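Autophagy-related protein 9 (Schizosaccharomyces pombe, PDB 7D0I) scrambles phospholipids between the two leaflets of autophagic membranes as a homotrimer with a central pore, supplying membrane to the growing autophagosome. Local coordinates at residues G419-A430 against I611-F622. The protein carries 1 engineered substitution. Sequence-based numbering, arbitrary orientation.
Sequences GFLNCLFAPIVA and ILGILLTPVLLF. With LMN (Lauryl Maltose Neopentyl Glycol), chain G.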
ATOM      1  N   GLY A 419      46.558 -20.421 -29.745  1.00 39.88           N
ATOM      2  CA  GLY A 419      47.627 -19.457 -29.566  1.00 39.88           C
ATOM      3  C   GLY A 419      48.506 -19.343 -30.795  1.00 39.88           C
ATOM      4  O   GLY A 419      48.935 -18.248 -31.161  1.00 39.88           O
ATOM      5  N   PHE A 420      48.786 -20.469 -31.450  1.00 45.08           N
ATOM      6  CA  PHE A 420      49.581 -20.416 -32.672  1.00 45.08           C
ATOM      7  C   PHE A 420      48.851 -19.669 -33.779  1.00 45.08           C
ATOM      8  O   PHE A 420      49.455 -18.858 -34.485  1.00 45.08           O
ATOM      9  CB  PHE A 420      49.951 -21.824 -33.135  1.00 45.08           C
ATOM     10  CG  PHE A 420      51.162 -22.383 -32.453  1.00 45.08           C
ATOM     11  CD1 PHE A 420      52.084 -21.544 -31.850  1.00 45.08           C
ATOM     12  CD2 PHE A 420      51.385 -23.746 -32.413  1.00 45.08           C
ATOM     13  CE1 PHE A 420      53.197 -22.054 -31.224  1.00 45.08           C
ATOM     14  CE2 PHE A 420      52.499 -24.260 -31.788  1.00 45.08           C
ATOM     15  CZ  PHE A 420      53.405 -23.411 -31.192  1.00 45.08           C
ATOM     16  N   LEU A 421      47.554 -19.929 -33.948  1.00 43.49           N
ATOM     17  CA  LEU A 421      46.805 -19.211 -34.975  1.00 43.49           C
ATOM     18  C   LEU A 421      46.669 -17.729 -34.647  1.00 43.49           C
ATOM     19  O   LEU A 421      46.640 -16.888 -35.555  1.00 43.49           O
ATOM     20  CB  LEU A 421      45.425 -19.832 -35.165  1.00 43.49           C
ATOM     21  CG  LEU A 421      45.412 -21.233 -35.766  1.00 43.49           C
ATOM     22  CD1 LEU A 421      43.994 -21.649 -36.085  1.00 43.49           C
ATOM     23  CD2 LEU A 421      46.276 -21.281 -37.004  1.00 43.49           C
ATOM     24  N   ASN A 422      46.589 -17.383 -33.364  1.00 43.95           N
ATOM     25  CA  ASN A 422      46.488 -15.978 -33.004  1.00 43.95           C
ATOM     26  C   ASN A 422      47.818 -15.264 -33.171  1.00 43.95           C
ATOM     27  O   ASN A 422      47.840 -14.101 -33.574  1.00 43.95           O
ATOM     28  CB  ASN A 422      45.967 -15.832 -31.579  1.00 43.95           C
ATOM     29  CG  ASN A 422      44.464 -15.842 -31.515  1.00 43.95           C
ATOM     30  OD1 ASN A 422      43.828 -14.792 -31.530  1.00 43.95           O
ATOM     31  ND2 ASN A 422      43.885 -17.026 -31.451  1.00 43.95           N
ATOM     32  N   CYS A 423      48.937 -15.936 -32.904  1.00 49.03           N
ATOM     33  CA  CYS A 423      50.227 -15.309 -33.169  1.00 49.03           C
ATOM     34  C   CYS A 423      50.441 -15.011 -34.645  1.00 49.03           C
ATOM     35  O   CYS A 423      51.409 -14.326 -34.987  1.00 49.03           O
ATOM     36  CB  CYS A 423      51.364 -16.187 -32.653  1.00 49.03           C
ATOM     37  SG  CYS A 423      51.634 -16.077 -30.877  1.00 49.03           S
ATOM     38  N   LEU A 424      49.568 -15.506 -35.522  1.00 49.70           N
ATOM     39  CA  LEU A 424      49.627 -15.196 -36.942  1.00 49.70           C
ATOM     40  C   LEU A 424      48.540 -14.240 -37.400  1.00 49.70           C
ATOM     41  O   LEU A 424      48.782 -13.447 -38.310  1.00 49.70           O
ATOM     42  CB  LEU A 424      49.525 -16.479 -37.774  1.00 49.70           C
ATOM     43  CG  LEU A 424      50.605 -17.535 -37.559  1.00 49.70           C
ATOM     44  CD1 LEU A 424      50.372 -18.721 -38.478  1.00 49.70           C
ATOM     45  CD2 LEU A 424      51.984 -16.943 -37.782  1.00 49.70           C
ATOM     46  N   PHE A 425      47.353 -14.295 -36.804  1.00 54.86           N
ATOM     47  CA  PHE A 425      46.259 -13.433 -37.229  1.00 54.86           C
ATOM     48  C   PHE A 425      46.014 -12.246 -36.308  1.00 54.86           C
ATOM     49  O   PHE A 425      45.087 -11.474 -36.562  1.00 54.86           O
ATOM     50  CB  PHE A 425      44.962 -14.236 -37.356  1.00 54.86           C
ATOM     51  CG  PHE A 425      44.880 -15.072 -38.598  1.00 54.86           C
ATOM     52  CD1 PHE A 425      45.978 -15.225 -39.425  1.00 54.86           C
ATOM     53  CD2 PHE A 425      43.694 -15.694 -38.946  1.00 54.86           C
ATOM     54  CE1 PHE A 425      45.895 -15.990 -40.569  1.00 54.86           C
ATOM     55  CE2 PHE A 425      43.608 -16.459 -40.087  1.00 54.86           C
ATOM     56  CZ  PHE A 425      44.707 -16.607 -40.901  1.00 54.86           C
ATOM     57  N   ALA A 426      46.789 -12.085 -35.245  1.00 54.20           N
ATOM     58  CA  ALA A 426      46.610 -10.975 -34.323  1.00 54.20           C
ATOM     59  C   ALA A 426      47.283  -9.701 -34.819  1.00 54.20           C
ATOM     60  O   ALA A 426      46.708  -8.618 -34.663  1.00 54.20           O
ATOM     61  CB  ALA A 426      47.128 -11.345 -32.933  1.00 54.20           C
ATOM     62  N   PRO A 427      48.499  -9.757 -35.375  1.00 55.32           N
ATOM     63  CA  PRO A 427      49.055  -8.526 -35.960  1.00 55.32           C
ATOM     64  C   PRO A 427      48.168  -7.932 -37.039  1.00 55.32           C
ATOM     65  O   PRO A 427      47.875  -6.731 -37.007  1.00 55.32           O
ATOM     66  CB  PRO A 427      50.406  -8.991 -36.510  1.00 55.32           C
ATOM     67  CG  PRO A 427      50.786 -10.106 -35.636  1.00 55.32           C
ATOM     68  CD  PRO A 427      49.512 -10.828 -35.339  1.00 55.32           C
ATOM     69  N   ILE A 428      47.725  -8.749 -37.999  1.00 57.05           N
ATOM     70  CA  ILE A 428      46.941  -8.240 -39.121  1.00 57.05           C
ATOM     71  C   ILE A 428      45.490  -7.989 -38.761  1.00 57.05           C
ATOM     72  O   ILE A 428      44.699  -7.628 -39.640  1.00 57.05           O
ATOM     73  CB  ILE A 428      47.019  -9.202 -40.321  1.00 57.05           C
ATOM     74  CG1 ILE A 428      46.276 -10.497 -40.010  1.00 57.05           C
ATOM     75  CG2 ILE A 428      48.467  -9.490 -40.663  1.00 57.05           C
ATOM     76  CD1 ILE A 428      46.508 -11.573 -41.030  1.00 57.05           C
ATOM     77  N   VAL A 429      45.105  -8.187 -37.506  1.00 52.21           N
ATOM     78  CA  VAL A 429      43.811  -7.741 -37.016  1.00 52.21           C
ATOM     79  C   VAL A 429      43.947  -6.478 -36.181  1.00 52.21           C
ATOM     80  O   VAL A 429      43.136  -5.562 -36.305  1.00 52.21           O
ATOM     81  CB  VAL A 429      43.109  -8.864 -36.227  1.00 52.21           C
ATOM     82  CG1 VAL A 429      42.062  -8.288 -35.300  1.00 52.21           C
ATOM     83  CG2 VAL A 429      42.459  -9.834 -37.185  1.00 52.21           C
ATOM     84  N   ALA A 430      44.982  -6.398 -35.347  1.00 51.52           N
ATOM     85  CA  ALA A 430      45.232  -5.172 -34.603  1.00 51.52           C
ATOM     86  C   ALA A 430      45.571  -4.024 -35.542  1.00 51.52           C
ATOM     87  O   ALA A 430      45.184  -2.876 -35.295  1.00 51.52           O
ATOM     88  CB  ALA A 430      46.353  -5.388 -33.590  1.00 51.52           C
ATOM     89  N   ILE A 611      42.750  -2.839 -28.677  1.00 41.93           N
ATOM     90  CA  ILE A 611      43.816  -3.091 -29.642  1.00 41.93           C
ATOM     91  C   ILE A 611      44.986  -3.823 -29.002  1.00 41.93           C
ATOM     92  O   ILE A 611      45.580  -4.711 -29.615  1.00 41.93           O
ATOM     93  CB  ILE A 611      44.265  -1.768 -30.288  1.00 41.93           C
ATOM     94  CG1 ILE A 611      43.129  -1.177 -31.113  1.00 41.93           C
ATOM     95  CG2 ILE A 611      45.476  -1.989 -31.158  1.00 41.93           C
ATOM     96  CD1 ILE A 611      43.437   0.187 -31.665  1.00 41.93           C
ATOM     97  N   LEU A 612      45.337  -3.481 -27.763  1.00 41.49           N
ATOM     98  CA  LEU A 612      46.443  -4.164 -27.104  1.00 41.49           C
ATOM     99  C   LEU A 612      46.065  -5.578 -26.684  1.00 41.49           C
ATOM    100  O   LEU A 612      46.933  -6.456 -26.600  1.00 41.49           O
ATOM    101  CB  LEU A 612      46.910  -3.353 -25.899  1.00 41.49           C
ATOM    102  CG  LEU A 612      48.219  -3.797 -25.252  1.00 41.49           C
ATOM    103  CD1 LEU A 612      49.345  -3.713 -26.255  1.00 41.49           C
ATOM    104  CD2 LEU A 612      48.524  -2.944 -24.039  1.00 41.49           C
ATOM    105  N   GLY A 613      44.780  -5.832 -26.433  1.00 39.05           N
ATOM    106  CA  GLY A 613      44.364  -7.165 -26.050  1.00 39.05           C
ATOM    107  C   GLY A 613      44.393  -8.142 -27.201  1.00 39.05           C
ATOM    108  O   GLY A 613      44.678  -9.323 -27.004  1.00 39.05           O
ATOM    109  N   ILE A 614      44.101  -7.675 -28.413  1.00 39.15           N
ATOM    110  CA  ILE A 614      44.237  -8.550 -29.569  1.00 39.15           C
ATOM    111  C   ILE A 614      45.675  -9.017 -29.709  1.00 39.15           C
ATOM    112  O   ILE A 614      45.937 -10.117 -30.201  1.00 39.15           O
ATOM    113  CB  ILE A 614      43.735  -7.833 -30.831  1.00 39.15           C
ATOM    114  CG1 ILE A 614      42.262  -7.482 -30.670  1.00 39.15           C
ATOM    115  CG2 ILE A 614      43.926  -8.699 -32.054  1.00 39.15           C
ATOM    116  CD1 ILE A 614      41.662  -6.861 -31.887  1.00 39.15           C
ATOM    117  N   LEU A 615      46.628  -8.205 -29.254  1.00 39.42           N
ATOM    118  CA  LEU A 615      48.024  -8.614 -29.283  1.00 39.42           C
ATOM    119  C   LEU A 615      48.366  -9.523 -28.115  1.00 39.42           C
ATOM    120  O   LEU A 615      49.126 -10.483 -28.275  1.00 39.42           O
ATOM    121  CB  LEU A 615      48.930  -7.385 -29.272  1.00 39.42           C
ATOM    122  CG  LEU A 615      48.836  -6.460 -30.481  1.00 39.42           C
ATOM    123  CD1 LEU A 615      49.757  -5.276 -30.301  1.00 39.42           C
ATOM    124  CD2 LEU A 615      49.178  -7.219 -31.743  1.00 39.42           C
ATOM    125  N   LEU A 616      47.825  -9.243 -26.937  1.00 39.05           N
ATOM    126  CA  LEU A 616      48.213  -9.977 -25.741  1.00 39.05           C
ATOM    127  C   LEU A 616      47.385 -11.230 -25.483  1.00 39.05           C
ATOM    128  O   LEU A 616      47.645 -11.924 -24.496  1.00 39.05           O
ATOM    129  CB  LEU A 616      48.144  -9.061 -24.521  1.00 39.05           C
ATOM    130  CG  LEU A 616      49.201  -7.963 -24.522  1.00 39.05           C
ATOM    131  CD1 LEU A 616      49.174  -7.193 -23.223  1.00 39.05           C
ATOM    132  CD2 LEU A 616      50.572  -8.565 -24.760  1.00 39.05           C
ATOM    133  N   THR A 617      46.401 -11.543 -26.320  1.00 37.76           N
ATOM    134  CA  THR A 617      45.642 -12.768 -26.088  1.00 37.76           C
ATOM    135  C   THR A 617      46.455 -14.037 -26.324  1.00 37.76           C
ATOM    136  O   THR A 617      46.201 -15.039 -25.644  1.00 37.76           O
ATOM    137  CB  THR A 617      44.378 -12.821 -26.943  1.00 37.76           C
ATOM    138  OG1 THR A 617      44.653 -12.345 -28.264  1.00 37.76           O
ATOM    139  CG2 THR A 617      43.299 -11.982 -26.324  1.00 37.76           C
ATOM    140  N   PRO A 618      47.401 -14.079 -27.267  1.00 36.43           N
ATOM    141  CA  PRO A 618      48.279 -15.254 -27.326  1.00 36.43           C
ATOM    142  C   PRO A 618      49.061 -15.487 -26.051  1.00 36.43           C
ATOM    143  O   PRO A 618      49.351 -16.641 -25.719  1.00 36.43           O
ATOM    144  CB  PRO A 618      49.196 -14.937 -28.509  1.00 36.43           C
ATOM    145  CG  PRO A 618      48.338 -14.158 -29.400  1.00 36.43           C
ATOM    146  CD  PRO A 618      47.536 -13.275 -28.495  1.00 36.43           C
ATOM    147  N   VAL A 619      49.395 -14.430 -25.311  1.00 34.87           N
ATOM    148  CA  VAL A 619      50.032 -14.615 -24.009  1.00 34.87           C
ATOM    149  C   VAL A 619      49.131 -15.433 -23.095  1.00 34.87           C
ATOM    150  O   VAL A 619      49.580 -16.375 -22.429  1.00 34.87           O
ATOM    151  CB  VAL A 619      50.382 -13.254 -23.385  1.00 34.87           C
ATOM    152  CG1 VAL A 619      50.677 -13.416 -21.915  1.00 34.87           C
ATOM    153  CG2 VAL A 619      51.569 -12.651 -24.097  1.00 34.87           C
ATOM    154  N   LEU A 620      47.842 -15.098 -23.067  1.00 31.42           N
ATOM    155  CA  LEU A 620      46.890 -15.881 -22.287  1.00 31.42           C
ATOM    156  C   LEU A 620      46.804 -17.308 -22.804  1.00 31.42           C
ATOM    157  O   LEU A 620      46.954 -18.268 -22.042  1.00 31.42           O
ATOM    158  CB  LEU A 620      45.514 -15.220 -22.323  1.00 31.42           C
ATOM    159  CG  LEU A 620      45.349 -13.871 -21.637  1.00 31.42           C
ATOM    160  CD1 LEU A 620      43.937 -13.385 -21.810  1.00 31.42           C
ATOM    161  CD2 LEU A 620      45.681 -13.982 -20.176  1.00 31.42           C
ATOM    162  N   LEU A 621      46.573 -17.467 -24.104  1.00 32.22           N
ATOM    163  CA  LEU A 621      46.387 -18.796 -24.673  1.00 32.22           C
ATOM    164  C   LEU A 621      47.626 -19.666 -24.568  1.00 32.22           C
ATOM    165  O   LEU A 621      47.523 -20.877 -24.776  1.00 32.22           O
ATOM    166  CB  LEU A 621      45.967 -18.681 -26.136  1.00 32.22           C
ATOM    167  CG  LEU A 621      44.591 -18.073 -26.373  1.00 32.22           C
ATOM    168  CD1 LEU A 621      44.479 -17.583 -27.790  1.00 32.22           C
ATOM    169  CD2 LEU A 621      43.523 -19.096 -26.093  1.00 32.22           C
ATOM    170  N   PHE A 622      48.787 -19.092 -24.269  1.00 34.92           N
ATOM    171  CA  PHE A 622      49.997 -19.884 -24.110  1.00 34.92           C
ATOM    172  C   PHE A 622      50.389 -20.114 -22.662  1.00 34.92           C
ATOM    173  O   PHE A 622      50.964 -21.162 -22.354  1.00 34.92           O
ATOM    174  CB  PHE A 622      51.171 -19.217 -24.825  1.00 34.92           C
ATOM    175  CG  PHE A 622      51.188 -19.439 -26.304  1.00 34.92           C
ATOM    176  CD1 PHE A 622      50.841 -20.661 -26.836  1.00 34.92           C
ATOM    177  CD2 PHE A 622      51.557 -18.423 -27.161  1.00 34.92           C
ATOM    178  CE1 PHE A 622      50.858 -20.864 -28.197  1.00 34.92           C
ATOM    179  CE2 PHE A 622      51.574 -18.622 -28.520  1.00 34.92           C
ATOM    180  CZ  PHE A 622      51.226 -19.844 -29.038  1.00 34.92           C
TER
HETATM  181  C1  LMN G 801      30.597 -13.154 -33.386  1.00 55.07           C
HETATM  182  O1  LMN G 801      31.350 -13.534 -34.391  1.00 55.07           O
HETATM  183  C2  LMN G 801      29.316 -12.450 -33.879  1.00 55.07           C
HETATM  184  O2  LMN G 801      28.629 -13.317 -34.774  1.00 55.07           O
HETATM  185  C3  LMN G 801      28.428 -12.135 -32.720  1.00 55.07           C
HETATM  186  O3  LMN G 801      27.238 -11.442 -33.230  1.00 55.07           O
HETATM  187  C4  LMN G 801      29.077 -11.298 -31.695  1.00 55.07           C
HETATM  188  O4  LMN G 801      28.230 -11.333 -30.465  1.00 55.07           O
HETATM  189  C5  LMN G 801      30.452 -11.752 -31.322  1.00 55.07           C
HETATM  190  O5  LMN G 801      31.303 -12.112 -32.486  1.00 55.07           O
HETATM  191  C6  LMN G 801      31.157 -10.655 -30.522  1.00 55.07           C
HETATM  192  O6  LMN G 801      30.710  -9.391 -30.954  1.00 55.07           O
HETATM  193  CAA LMN G 801      42.229 -11.932 -40.239  1.00 55.07           C
HETATM  194  CAB LMN G 801      42.209 -15.099 -35.839  1.00 55.07           C
HETATM  195  OAI LMN G 801      28.033  -6.625 -27.133  1.00 55.07           O
HETATM  196  OAJ LMN G 801      28.474 -11.357 -26.181  1.00 55.07           O
HETATM  197  OAL LMN G 801      28.259 -19.514 -30.508  1.00 55.07           O
HETATM  198  OAN LMN G 801      31.515 -15.932 -28.775  1.00 55.07           O
HETATM  199  OAP LMN G 801      32.332 -17.273 -30.726  1.00 55.07           O
HETATM  200  OAQ LMN G 801      25.298  -7.011 -28.843  1.00 55.07           O
HETATM  201  OAR LMN G 801      26.260 -12.973 -25.631  1.00 55.07           O
HETATM  202  OAS LMN G 801      24.258  -8.754 -30.736  1.00 55.07           O
HETATM  203  OAT LMN G 801      24.882 -13.081 -28.273  1.00 55.07           O
HETATM  204  OAU LMN G 801      25.693 -11.529 -29.972  1.00 55.07           O
HETATM  205  OAV LMN G 801      26.505 -16.080 -28.657  1.00 55.07           O
HETATM  206  CAW LMN G 801      40.692 -12.059 -40.367  1.00 55.07           C
HETATM  207  CAX LMN G 801      41.143 -14.606 -34.842  1.00 55.07           C
HETATM  208  CAY LMN G 801      40.046 -11.740 -38.996  1.00 55.07           C
HETATM  209  CAZ LMN G 801      40.884 -15.730 -33.810  1.00 55.07           C
HETATM  210  CBA LMN G 801      39.058 -12.872 -38.609  1.00 55.07           C
HETATM  211  CBB LMN G 801      39.437 -16.272 -33.962  1.00 55.07           C
HETATM  212  CBC LMN G 801      38.863 -12.859 -37.065  1.00 55.07           C
HETATM  213  CBD LMN G 801      39.418 -17.742 -33.461  1.00 55.07           C
HETATM  214  CBE LMN G 801      38.004 -14.087 -36.637  1.00 55.07           C
HETATM  215  CBF LMN G 801      38.178 -18.481 -34.036  1.00 55.07           C
HETATM  216  CBG LMN G 801      36.784 -14.234 -37.597  1.00 55.07           C
HETATM  217  CBH LMN G 801      36.954 -17.524 -34.004  1.00 55.07           C
HETATM  218  CBI LMN G 801      35.793 -15.285 -36.997  1.00 55.07           C
HETATM  219  CBJ LMN G 801      35.751 -18.228 -34.707  1.00 55.07           C
HETATM  220  CBK LMN G 801      34.774 -14.558 -36.053  1.00 55.07           C
HETATM  221  CBL LMN G 801      34.414 -17.622 -34.150  1.00 55.07           C
HETATM  222  CBM LMN G 801      28.239  -7.294 -28.354  1.00 55.07           C
HETATM  223  CBN LMN G 801      29.199 -12.494 -26.601  1.00 55.07           C
HETATM  224  CBP LMN G 801      28.706 -18.398 -29.768  1.00 55.07           C
HETATM  225  CBQ LMN G 801      33.434 -15.374 -36.023  1.00 55.07           C
HETATM  226  CBR LMN G 801      34.068 -16.162 -33.664  1.00 55.07           C
HETATM  227  CBS LMN G 801      32.632 -14.032 -33.976  1.00 55.07           C
HETATM  228  CBT LMN G 801      31.587 -16.390 -34.500  1.00 55.07           C
HETATM  229  OBV LMN G 801      31.495 -17.161 -33.287  1.00 55.07           O
HETATM  230  OBX LMN G 801      29.783 -17.664 -31.814  1.00 55.07           O
HETATM  231  OBY LMN G 801      27.948  -9.654 -28.878  1.00 55.07           O
HETATM  232  OBZ LMN G 801      28.776 -14.507 -27.880  1.00 55.07           O
HETATM  233  OCB LMN G 801      28.541 -14.878 -30.228  1.00 55.07           O
HETATM  234  CCC LMN G 801      27.244  -8.413 -28.473  1.00 55.07           C
HETATM  235  CCD LMN G 801      28.279 -13.675 -26.756  1.00 55.07           C
HETATM  236  CCF LMN G 801      28.912 -17.227 -30.693  1.00 55.07           C
HETATM  237  CCH LMN G 801      30.802 -15.589 -30.015  1.00 55.07           C
HETATM  238  CCJ LMN G 801      30.671 -16.616 -32.300  1.00 55.07           C
HETATM  239  CCL LMN G 801      31.561 -16.146 -31.169  1.00 55.07           C
HETATM  240  CCM LMN G 801      32.922 -15.500 -34.535  1.00 55.07           C
HETATM  241  CCN LMN G 801      26.142  -8.007 -29.452  1.00 55.07           C
HETATM  242  CCO LMN G 801      26.852 -13.132 -26.934  1.00 55.07           C
HETATM  243  CCQ LMN G 801      29.396 -16.017 -29.868  1.00 55.07           C
HETATM  244  CCR LMN G 801      27.625 -10.110 -30.248  1.00 55.07           C
HETATM  245  CCS LMN G 801      28.009 -14.244 -29.114  1.00 55.07           C
HETATM  246  CCT LMN G 801      25.320  -9.184 -29.825  1.00 55.07           C
HETATM  247  CCU LMN G 801      25.931 -13.966 -27.755  1.00 55.07           C
HETATM  248  CCV LMN G 801      26.115 -10.253 -30.483  1.00 55.07           C
HETATM  249  CCW LMN G 801      26.557 -14.664 -28.908  1.00 55.07           C
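With CG anti to its carbonyl carbon (chi1 -79°), Phe622 lays one face of its ring over the backbone of Gly419, while Cys423, whose SG is likewise turned beside its own backbone N, brings its sulfur to the edge of that ring. Gly419 CA makes a CH-pi contact, 4.0 Å from the centroid of the Phe622 ring. Cys423 SG lies 3.5 Å from Phe622 CE2 in a sulfur-aromatic contact and also touches Pro618 CB. The Phe420 ring meets the far end of Phe622 obliquely, the two centroids 5.4 Å apart and the planes at 65°. A serine in place of Phe622 would probably remove the ring face from over Gly419 and leave Phe420 and Cys423 without this aromatic partner.

Farther along, Asn422 sets its CB 3.6 Å from Pro618 CG, and its ND2 is directed to Ala418 O and Asn378 OD1, so this amide nitrogen is satisfied beside apolar Leu621. Ala426 is small enough for its CB to rest on the backbone at Ile614. Val429 crosses Ile614 at about a right angle, CG1 lying 3.7 Å from Ile614 CD1, and its other methyl, CG2, meets a detergent alkyl chain at LMN CAY. Asn422, Phe425 and Val429 line the pocket of this lauryl maltose neopentyl glycol. Ala430 CB closes this end against Leu615 CD2, at 3.8 Å.

No hydrogen bond joins the segments, which link the intramembrane region 422-446 to a probable second one, 604-624. Segments 419-425 and 611-622, held in helices 412-425 and 603-624, run nearly antiparallel, their axes 8.8 Å apart at closest approach and inclined at 156°. Helix 427-447 continues the same interface, Ile611 reaching its Leu433 and Val434, while helix 373-382 packs against Ile614, Thr617 and Leu621, and helix 253-289 meets Phe425 and Ile428 through Phe264.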